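Local coordinates for protein DNA polymerase III subunit delta (Bacillus subtilis, PDB 3ZH9) that probably opens the ring-shaped beta subunit dimer, as part of the ATP-driven complex that loads this ring onto primed DNA for replication, at residues A[49-54]-A[77-82]; A[172-177]-A[209-214]; A[3-8]-A[137-142]. All coordinates share one frame; numbering follows the deposited sequence.

Contact 1. Residues A[49-54]-A[77-82]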
loop_
_atom_site.group_PDB
_atom_site.type_symbol
_atom_site.label_atom_id
_atom_site.label_comp_id
_atom_site.label_asym_id
_atom_site.label_seq_id
_atom_site.Cartn_x
_atom_site.Cartn_y
_atom_site.Cartn_z
ATOM N N LEU A 49 -14.820 1.118 -22.116
ATOM C CA LEU A 49 -14.206 1.409 -20.832
ATOM C C LEU A 49 -14.267 2.899 -20.579
ATOM O O LEU A 49 -13.927 3.688 -21.454
ATOM C CB LEU A 49 -12.757 0.934 -20.818
ATOM C CG LEU A 49 -11.930 1.319 -19.587
ATOM C CD1 LEU A 49 -12.624 0.903 -18.287
ATOM C CD2 LEU A 49 -10.552 0.698 -19.680
ATOM N N SER A 50 -14.722 3.294 -19.397
ATOM C CA SER A 50 -14.723 4.708 -19.040
ATOM C C SER A 50 -14.300 4.860 -17.596
ATOM O O SER A 50 -14.727 4.091 -16.727
ATOM C CB SER A 50 -16.103 5.337 -19.229
ATOM O OG SER A 50 -16.710 4.877 -20.416
ATOM N N VAL A 51 -13.460 5.857 -17.349
ATOM C CA VAL A 51 -13.008 6.175 -16.008
ATOM C C VAL A 51 -13.347 7.621 -15.652
ATOM O O VAL A 51 -13.028 8.556 -16.396
ATOM C CB VAL A 51 -11.500 6.006 -15.894
ATOM C CG1 VAL A 51 -11.054 6.276 -14.465
ATOM C CG2 VAL A 51 -11.095 4.618 -16.362
ATOM N N PHE A 52 -13.999 7.805 -14.515
ATOM C CA PHE A 52 -14.307 9.145 -14.040
ATOM C C PHE A 52 -13.692 9.381 -12.663
ATOM O O PHE A 52 -13.473 8.438 -11.905
ATOM C CB PHE A 52 -15.825 9.352 -13.985
ATOM C CG PHE A 52 -16.511 9.175 -15.319
ATOM C CD1 PHE A 52 -16.871 7.906 -15.772
ATOM C CD2 PHE A 52 -16.792 10.277 -16.120
ATOM C CE1 PHE A 52 -17.499 7.739 -16.991
ATOM C CE2 PHE A 52 -17.423 10.115 -17.349
ATOM C CZ PHE A 52 -17.777 8.845 -17.784
ATOM N N ASP A 53 -13.415 10.643 -12.345
ATOM C CA ASP A 53 -12.935 11.027 -11.016
ATOM C C ASP A 53 -13.891 12.086 -10.464
ATOM O O ASP A 53 -13.960 13.200 -10.978
ATOM C CB ASP A 53 -11.497 11.556 -11.111
ATOM C CG ASP A 53 -10.880 11.864 -9.753
ATOM O OD1 ASP A 53 -11.626 12.068 -8.767
ATOM O OD2 ASP A 53 -9.635 11.913 -9.680
ATOM N N LEU A 54 -14.641 11.737 -9.426
ATOM C CA LEU A 54 -15.667 12.637 -8.917
ATOM C C LEU A 54 -15.099 13.896 -8.248
ATOM O O LEU A 54 -15.853 14.780 -7.836
ATOM C CB LEU A 54 -16.611 11.894 -7.971
ATOM C CG LEU A 54 -17.397 10.768 -8.643
ATOM C CD1 LEU A 54 -18.396 10.142 -7.666
ATOM C CD2 LEU A 54 -18.108 11.291 -9.909
ATOM N N LEU A 77 -17.470 -1.358 -19.087
ATOM C CA LEU A 77 -16.908 -1.132 -17.758
ATOM C C LEU A 77 -16.876 0.356 -17.449
ATOM O O LEU A 77 -16.318 1.140 -18.206
ATOM C CB LEU A 77 -15.492 -1.712 -17.646
ATOM C CG LEU A 77 -14.756 -1.547 -16.308
ATOM C CD1 LEU A 77 -15.572 -2.107 -15.135
ATOM C CD2 LEU A 77 -13.400 -2.236 -16.374
ATOM N N VAL A 78 -17.468 0.748 -16.330
ATOM C CA VAL A 78 -17.498 2.152 -15.957
ATOM C C VAL A 78 -16.918 2.298 -14.561
ATOM O O VAL A 78 -17.431 1.715 -13.600
ATOM C CB VAL A 78 -18.924 2.750 -15.979
ATOM C CG1 VAL A 78 -18.923 4.139 -15.338
ATOM C CG2 VAL A 78 -19.490 2.801 -17.410
ATOM N N ILE A 79 -15.837 3.062 -14.457
ATOM C CA ILE A 79 -15.150 3.241 -13.188
ATOM C C ILE A 79 -15.339 4.661 -12.677
ATOM O O ILE A 79 -15.144 5.640 -13.406
ATOM C CB ILE A 79 -13.658 2.901 -13.330
ATOM C CG1 ILE A 79 -13.502 1.450 -13.785
ATOM C CG2 ILE A 79 -12.909 3.146 -12.029
ATOM C CD1 ILE A 79 -12.097 1.094 -14.144
ATOM N N VAL A 80 -15.744 4.761 -11.420
ATOM C CA VAL A 80 -16.051 6.037 -10.799
ATOM C C VAL A 80 -15.250 6.188 -9.519
ATOM O O VAL A 80 -15.575 5.572 -8.496
ATOM C CB VAL A 80 -17.557 6.150 -10.482
ATOM C CG1 VAL A 80 -17.852 7.458 -9.810
ATOM C CG2 VAL A 80 -18.357 6.027 -11.751
ATOM N N LYS A 81 -14.193 6.997 -9.577
ATOM C CA LYS A 81 -13.313 7.184 -8.422
ATOM C C LYS A 81 -13.752 8.316 -7.493
ATOM O O LYS A 81 -14.346 9.307 -7.935
ATOM C CB LYS A 81 -11.880 7.455 -8.881
ATOM C CG LYS A 81 -11.269 6.375 -9.762
ATOM C CD LYS A 81 -9.882 6.809 -10.220
ATOM C CE LYS A 81 -9.265 5.817 -11.186
ATOM N NZ LYS A 81 -8.103 6.423 -11.901
ATOM N N ASN A 82 -13.440 8.152 -6.206
ATOM C CA ASN A 82 -13.533 9.216 -5.194
ATOM C C ASN A 82 -14.924 9.764 -4.873
ATOM O O ASN A 82 -15.152 10.972 -4.976
ATOM C CB ASN A 82 -12.612 10.388 -5.545
ATOM C CG ASN A 82 -11.174 9.960 -5.743
ATOM O OD1 ASN A 82 -10.479 10.485 -6.614
ATOM N ND2 ASN A 82 -10.721 9.003 -4.947
HETATM O O HOH W 1 -17.745 2.491 -20.452
#
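L49 and L77 run alongside each other in one direction, with L49 CD1 3.8 Å from L77 CD2. In both leucines CG is anti to the backbone N (chi1 173° and 180°), which sets both CG atoms beside their carbonyl carbons, and the two side chains leave the sheet alike. I79 CD1 adds to this apolar patch, 4.2 Å from L49 CD1. Further along the same face, K81 has an extended chain whose CE rests 3.8 Å from V51 CG1.

The other face carries S50, F52, V78 and V80. Here I79 O lies at the edge of the F52 ring, near its plane, and CE1 of that ring is 4.2 Å from V78 CG1. Just past the end of strand 49-53, L54 crosses V80, and its CD1 presses to 3.5 Å from V80 CG1, a tight carbon contact. A water donates to both S50 OG and L77 O; S50 OG is also bonded to D65.

The backbones run parallel at an axis distance of 4.7 Å. Five hydrogen bonds join them: S50 N to L77 O, I79 N to S50 O, F52 N to I79 O, K81 N to F52 O and L54 N to K81 O. The I79 N to S50 O bond is short (2.7 Å) and nearly straight.

Helix 59-66 links the two strands and covers F52 and V80 through A62, while helix 25-39 covers L77 and I79 from the other face. This is a beta-alpha-beta unit at the edge of a five-stranded parallel sheet, whose strand order is that of an AAA+ P-loop NTPase core.

Contact 2. Residues A[172-177]-A[209-214]. With SO4 (sulfate ion), chain M; SO4 (sulfate ion), chain H.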
loop_
_atom_site.group_PDB
_atom_site.type_symbol
_atom_site.label_atom_id
_atom_site.label_comp_id
_atom_site.label_asym_id
_atom_site.label_seq_id
_atom_site.Cartn_x
_atom_site.Cartn_y
_atom_site.Cartn_z
ATOM N N GLU A 172 5.954 -15.309 7.316
ATOM C CA GLU A 172 6.382 -14.271 8.232
ATOM C C GLU A 172 7.736 -13.727 7.814
ATOM O O GLU A 172 7.999 -12.535 7.917
ATOM C CB GLU A 172 6.458 -14.818 9.661
ATOM C CG GLU A 172 5.085 -14.955 10.315
ATOM C CD GLU A 172 5.132 -15.665 11.657
ATOM O OE1 GLU A 172 6.105 -16.411 11.899
ATOM O OE2 GLU A 172 4.190 -15.473 12.464
ATOM N N HIS A 173 8.606 -14.612 7.362
ATOM C CA HIS A 173 9.929 -14.174 6.943
ATOM C C HIS A 173 9.855 -13.311 5.683
ATOM O O HIS A 173 10.553 -12.306 5.557
ATOM C CB HIS A 173 10.853 -15.355 6.708
ATOM C CG HIS A 173 12.293 -14.958 6.634
ATOM N ND1 HIS A 173 13.056 -15.129 5.502
ATOM C CD2 HIS A 173 13.091 -14.352 7.543
ATOM C CE1 HIS A 173 14.278 -14.666 5.723
ATOM N NE2 HIS A 173 14.324 -14.193 6.954
ATOM N N LEU A 174 8.986 -13.700 4.763
ATOM C CA LEU A 174 8.782 -12.941 3.539
ATOM C C LEU A 174 8.312 -11.529 3.874
ATOM O O LEU A 174 8.842 -10.541 3.372
ATOM C CB LEU A 174 7.752 -13.648 2.639
ATOM C CG LEU A 174 7.359 -12.799 1.418
ATOM C CD1 LEU A 174 8.605 -12.372 0.665
ATOM C CD2 LEU A 174 6.448 -13.579 0.509
ATOM N N VAL A 175 7.307 -11.450 4.734
ATOM C CA VAL A 175 6.767 -10.169 5.171
ATOM C C VAL A 175 7.837 -9.287 5.831
ATOM O O VAL A 175 7.897 -8.085 5.602
ATOM C CB VAL A 175 5.564 -10.397 6.118
ATOM C CG1 VAL A 175 5.167 -9.098 6.872
ATOM C CG2 VAL A 175 4.399 -10.963 5.335
ATOM N N LEU A 176 8.691 -9.891 6.641
ATOM C CA LEU A 176 9.823 -9.176 7.231
ATOM C C LEU A 176 10.763 -8.594 6.160
ATOM O O LEU A 176 11.199 -7.443 6.254
ATOM C CB LEU A 176 10.624 -10.131 8.128
ATOM C CG LEU A 176 11.973 -9.618 8.652
ATOM C CD1 LEU A 176 11.761 -8.712 9.846
ATOM C CD2 LEU A 176 12.889 -10.770 9.037
ATOM N N LEU A 177 11.086 -9.410 5.160
ATOM C CA LEU A 177 12.088 -9.059 4.162
ATOM C C LEU A 177 11.660 -7.863 3.323
ATOM O O LEU A 177 12.485 -7.052 2.917
ATOM C CB LEU A 177 12.373 -10.253 3.238
ATOM C CG LEU A 177 13.204 -11.405 3.813
ATOM C CD1 LEU A 177 13.185 -12.591 2.851
ATOM C CD2 LEU A 177 14.631 -10.972 4.120
ATOM N N MET A 209 16.411 -17.906 -0.201
ATOM C CA MET A 209 17.352 -17.935 -1.315
ATOM C C MET A 209 16.922 -16.963 -2.407
ATOM O O MET A 209 17.755 -16.314 -3.034
ATOM C CB MET A 209 17.581 -19.349 -1.861
ATOM C CG MET A 209 16.437 -19.948 -2.640
ATOM S SD MET A 209 16.850 -21.633 -3.241
ATOM C CE MET A 209 16.866 -22.531 -1.695
ATOM N N LEU A 210 15.620 -16.830 -2.605
ATOM C CA LEU A 210 15.159 -16.061 -3.756
ATOM C C LEU A 210 14.911 -14.578 -3.453
ATOM O O LEU A 210 15.144 -13.732 -4.309
ATOM C CB LEU A 210 13.913 -16.702 -4.370
ATOM C CG LEU A 210 13.512 -16.154 -5.748
ATOM C CD1 LEU A 210 14.520 -16.565 -6.848
ATOM C CD2 LEU A 210 12.108 -16.615 -6.108
ATOM N N VAL A 211 14.475 -14.262 -2.233
ATOM C CA VAL A 211 13.924 -12.931 -1.944
ATOM C C VAL A 211 14.934 -12.063 -1.225
ATOM O O VAL A 211 15.349 -12.386 -0.104
ATOM C CB VAL A 211 12.653 -13.003 -1.077
ATOM C CG1 VAL A 211 12.135 -11.598 -0.735
ATOM C CG2 VAL A 211 11.561 -13.815 -1.753
ATOM N N ALA A 212 15.346 -10.970 -1.871
ATOM C CA ALA A 212 16.354 -10.089 -1.285
ATOM C C ALA A 212 15.738 -9.151 -0.243
ATOM O O ALA A 212 14.676 -8.564 -0.463
ATOM C CB ALA A 212 17.064 -9.277 -2.369
ATOM N N ARG A 213 16.418 -9.003 0.886
ATOM C CA ARG A 213 16.011 -8.034 1.899
ATOM C C ARG A 213 15.983 -6.656 1.262
ATOM O O ARG A 213 16.961 -6.231 0.653
ATOM C CB ARG A 213 16.986 -8.075 3.062
ATOM C CG ARG A 213 16.471 -7.434 4.331
ATOM C CD ARG A 213 17.458 -7.645 5.482
ATOM N NE ARG A 213 17.496 -9.052 5.880
ATOM C CZ ARG A 213 16.938 -9.542 6.986
ATOM N NH1 ARG A 213 16.302 -8.742 7.839
ATOM N NH2 ARG A 213 17.024 -10.838 7.246
ATOM N N SER A 214 14.853 -5.966 1.367
ATOM C CA SER A 214 14.718 -4.653 0.736
ATOM C C SER A 214 15.689 -3.616 1.340
ATOM O O SER A 214 16.118 -3.735 2.495
ATOM C CB SER A 214 13.273 -4.144 0.826
ATOM O OG SER A 214 12.987 -3.674 2.131
HETATM S S SO4 M . 17.949 -14.107 5.182
HETATM O O1 SO4 M . 16.690 -14.174 4.417
HETATM O O2 SO4 M . 17.797 -13.194 6.317
HETATM O O3 SO4 M . 19.041 -13.620 4.335
HETATM O O4 SO4 M . 18.305 -15.442 5.664
HETATM S S SO4 H . 19.643 -10.855 0.915
HETATM O O1 SO4 H . 19.670 -12.298 0.635
HETATM O O2 SO4 H . 18.414 -10.552 1.639
HETATM O O3 SO4 H . 19.666 -10.081 -0.327
HETATM O O4 SO4 H . 20.810 -10.520 1.736
#
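V211 leads the second segment into contact, turning its side chain toward L174 and L177. It is the first residue to leave helical geometry after helix 204-210. Its CG1 is 3.9 Å from L174 CD1 and equally far from L177 CD1. The L174 and V211 side chains cross at about a right angle. L177 CD1 also touches V211 O, at 3.7 Å.

A212 points away from the helix, and its CB lies beside a sulfate (chain H).

R213 N donates to O2 of that sulfate at 2.6 Å. The side chain bends at chi3 (-69°) and crosses L177 at about a right angle. L177 CD2 sits 3.6 Å above one face of the guanidinium, offset toward its rim. At the edge of the guanidinium, in its plane, R213 NH2 donates to O2 of a second sulfate (chain M) at 2.6 Å, with a bent N-H...O angle of 140°. One sulfate is held by the backbone N, the other by the side chain; both probably come from the crystallisation liquor.

S214 closes the segment. Its N-H reaches L177 O, at the end of helix 168-177, in an almost straight bond of 3.0 Å. Its OG, held between the backbone N and the carbonyl carbon (chi1 76°), accepts from Q217 N.

That bond makes S214 a serine N-cap at the start of helix 215-227, with its own N-H fixed to the C-terminal end of helix 168-177.

Contact 3. Residues A[3-8]-A[137-142]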
loop_
_atom_site.group_PDB
_atom_site.type_symbol
_atom_site.label_atom_id
_atom_site.label_comp_id
_atom_site.label_asym_id
_atom_site.label_seq_id
_atom_site.Cartn_x
_atom_site.Cartn_y
_atom_site.Cartn_z
ATOM N N PHE A 3 -9.822 -11.601 -1.824
ATOM C CA PHE A 3 -9.766 -12.939 -2.410
ATOM C C PHE A 3 -11.131 -13.453 -2.905
ATOM O O PHE A 3 -11.219 -14.159 -3.906
ATOM C CB PHE A 3 -9.116 -13.904 -1.422
ATOM C CG PHE A 3 -7.710 -13.520 -1.074
ATOM C CD1 PHE A 3 -6.739 -13.504 -2.043
ATOM C CD2 PHE A 3 -7.366 -13.150 0.212
ATOM C CE1 PHE A 3 -5.429 -13.132 -1.750
ATOM C CE2 PHE A 3 -6.050 -12.789 0.518
ATOM C CZ PHE A 3 -5.093 -12.780 -0.467
ATOM N N ASP A 4 -12.192 -13.058 -2.223
ATOM C CA ASP A 4 -13.549 -13.444 -2.615
ATOM C C ASP A 4 -13.825 -12.878 -4.012
ATOM O O ASP A 4 -14.207 -13.601 -4.931
ATOM C CB ASP A 4 -14.529 -12.918 -1.569
ATOM C CG ASP A 4 -16.004 -13.110 -1.954
ATOM O OD1 ASP A 4 -16.424 -14.215 -2.378
ATOM O OD2 ASP A 4 -16.762 -12.129 -1.793
ATOM N N VAL A 5 -13.599 -11.581 -4.170
ATOM C CA VAL A 5 -13.734 -10.958 -5.470
ATOM C C VAL A 5 -12.841 -11.626 -6.524
ATOM O O VAL A 5 -13.323 -11.982 -7.595
ATOM C CB VAL A 5 -13.489 -9.439 -5.407
ATOM C CG1 VAL A 5 -13.567 -8.802 -6.823
ATOM C CG2 VAL A 5 -14.511 -8.804 -4.502
ATOM N N TRP A 6 -11.558 -11.822 -6.227
ATOM C CA TRP A 6 -10.647 -12.361 -7.243
ATOM C C TRP A 6 -11.081 -13.736 -7.718
ATOM O O TRP A 6 -11.098 -14.010 -8.913
ATOM C CB TRP A 6 -9.193 -12.397 -6.753
ATOM C CG TRP A 6 -8.602 -11.027 -6.501
ATOM C CD1 TRP A 6 -9.233 -9.817 -6.637
ATOM C CD2 TRP A 6 -7.268 -10.735 -6.060
ATOM N NE1 TRP A 6 -8.375 -8.793 -6.305
ATOM C CE2 TRP A 6 -7.163 -9.333 -5.945
ATOM C CE3 TRP A 6 -6.155 -11.524 -5.752
ATOM C CZ2 TRP A 6 -5.983 -8.704 -5.546
ATOM C CZ3 TRP A 6 -4.981 -10.893 -5.352
ATOM C CH2 TRP A 6 -4.906 -9.502 -5.251
ATOM N N LYS A 7 -11.449 -14.592 -6.773
ATOM C CA LYS A 7 -11.936 -15.927 -7.089
ATOM C C LYS A 7 -13.249 -15.887 -7.884
ATOM O O LYS A 7 -13.428 -16.652 -8.830
ATOM C CB LYS A 7 -12.122 -16.716 -5.795
ATOM C CG LYS A 7 -12.401 -18.194 -5.961
ATOM C CD LYS A 7 -12.531 -18.841 -4.586
ATOM C CE LYS A 7 -12.705 -20.350 -4.672
ATOM N NZ LYS A 7 -11.480 -21.030 -5.181
ATOM N N SER A 8 -14.156 -14.993 -7.500
ATOM C CA SER A 8 -15.424 -14.813 -8.224
ATOM C C SER A 8 -15.195 -14.456 -9.696
ATOM O O SER A 8 -15.799 -15.045 -10.591
ATOM C CB SER A 8 -16.266 -13.702 -7.587
ATOM O OG SER A 8 -16.829 -14.146 -6.384
ATOM N N HIS A 137 -27.112 -3.297 -2.632
ATOM C CA HIS A 137 -27.065 -3.553 -4.070
ATOM C C HIS A 137 -25.672 -3.787 -4.667
ATOM O O HIS A 137 -25.551 -4.396 -5.727
ATOM C CB HIS A 137 -27.731 -2.405 -4.818
ATOM C CG HIS A 137 -29.201 -2.309 -4.577
ATOM N ND1 HIS A 137 -30.096 -3.228 -5.078
ATOM C CD2 HIS A 137 -29.935 -1.397 -3.898
ATOM C CE1 HIS A 137 -31.321 -2.886 -4.720
ATOM N NE2 HIS A 137 -31.250 -1.777 -4.005
ATOM N N ALA A 138 -24.629 -3.297 -4.007
ATOM C CA ALA A 138 -23.278 -3.455 -4.534
ATOM C C ALA A 138 -22.552 -4.637 -3.890
ATOM O O ALA A 138 -22.834 -4.991 -2.754
ATOM C CB ALA A 138 -22.476 -2.170 -4.351
ATOM N N PHE A 139 -21.635 -5.245 -4.641
ATOM C CA PHE A 139 -20.637 -6.163 -4.096
ATOM C C PHE A 139 -19.588 -5.308 -3.409
ATOM O O PHE A 139 -18.767 -4.658 -4.066
ATOM C CB PHE A 139 -19.988 -7.002 -5.217
ATOM C CG PHE A 139 -19.185 -8.203 -4.726
ATOM C CD1 PHE A 139 -18.532 -8.191 -3.494
ATOM C CD2 PHE A 139 -19.073 -9.350 -5.521
ATOM C CE1 PHE A 139 -17.792 -9.310 -3.057
ATOM C CE2 PHE A 139 -18.339 -10.475 -5.096
ATOM C CZ PHE A 139 -17.699 -10.452 -3.862
ATOM N N MET A 140 -19.614 -5.320 -2.083
ATOM C CA MET A 140 -18.705 -4.505 -1.271
ATOM C C MET A 140 -17.411 -5.277 -1.096
ATOM O O MET A 140 -17.435 -6.476 -0.878
ATOM C CB MET A 140 -19.299 -4.238 0.123
ATOM C CG MET A 140 -20.691 -3.609 0.145
ATOM S SD MET A 140 -20.736 -1.897 -0.456
ATOM C CE MET A 140 -19.561 -1.058 0.610
ATOM N N MET A 141 -16.285 -4.593 -1.208
ATOM C CA MET A 141 -15.002 -5.217 -0.951
ATOM C C MET A 141 -14.123 -4.226 -0.222
ATOM O O MET A 141 -13.871 -3.117 -0.696
ATOM C CB MET A 141 -14.338 -5.640 -2.251
ATOM C CG MET A 141 -13.063 -6.427 -2.051
ATOM S SD MET A 141 -11.907 -6.246 -3.432
ATOM C CE MET A 141 -11.222 -4.600 -3.206
ATOM N N GLU A 142 -13.660 -4.617 0.946
ATOM C CA GLU A 142 -12.785 -3.735 1.692
ATOM C C GLU A 142 -11.332 -4.143 1.511
ATOM O O GLU A 142 -10.985 -5.297 1.756
ATOM C CB GLU A 142 -13.139 -3.782 3.170
ATOM C CG GLU A 142 -12.206 -2.960 4.012
ATOM C CD GLU A 142 -12.469 -3.154 5.482
ATOM O OE1 GLU A 142 -12.808 -4.290 5.874
ATOM O OE2 GLU A 142 -12.341 -2.173 6.238
#
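V5 CG2 lies over one face of the F139 ring, 4.0 Å from its centroid and 28° off the ring normal. This is a CH-pi contact. The V5 and F139 side chains run antiparallel past one another. The ring's CE1 and CZ are the atoms nearest the methyl, both 3.6 Å from V5 CG2.

The same methyl also meets M141, with M141 CG 3.7 Å and M141 SD 3.8 Å from V5 CG2. V5 thus touches both F139 and M141, two strand residues that point toward the helix. S8 OG approaches the F139 ring differently, at its edge near the ring plane. D4 also reaches that edge, but its modelled spacing is too close to rely on.

The segment axes pass 9.3 Å apart at 128°. Helix 2-10 packs over the face of the edge strand that carries F139 and M141. Strand 139-142 is outermost in the sheet and bonds through its backbone to strand 17-21, with the ring of Y18 meeting that of F139. T31 of helix 25-39 touches both V5 and M141, so helix 2-10, helix 25-39 and the edge strand pack together.

In the fold
Contacts 1 and 3 belong to the same five-stranded parallel sheet. Contact 1 joins strands 49-53 and 76-81 at one edge. Contact 3 covers strand 139-142, the outermost strand at the other edge. Their centres are 18 Å apart, and contact 1 falls between the two segments of contact 3 in sequence. The chain between those segments supplies most of a sheet domain that resembles an AAA+ P-loop NTPase core. Contact 2 comes later in the chain and joins helices on the other side of the chain's centre from contact 1, about 27 Å from it at the nearest atoms. Its centre is 29 Å from that of contact 3.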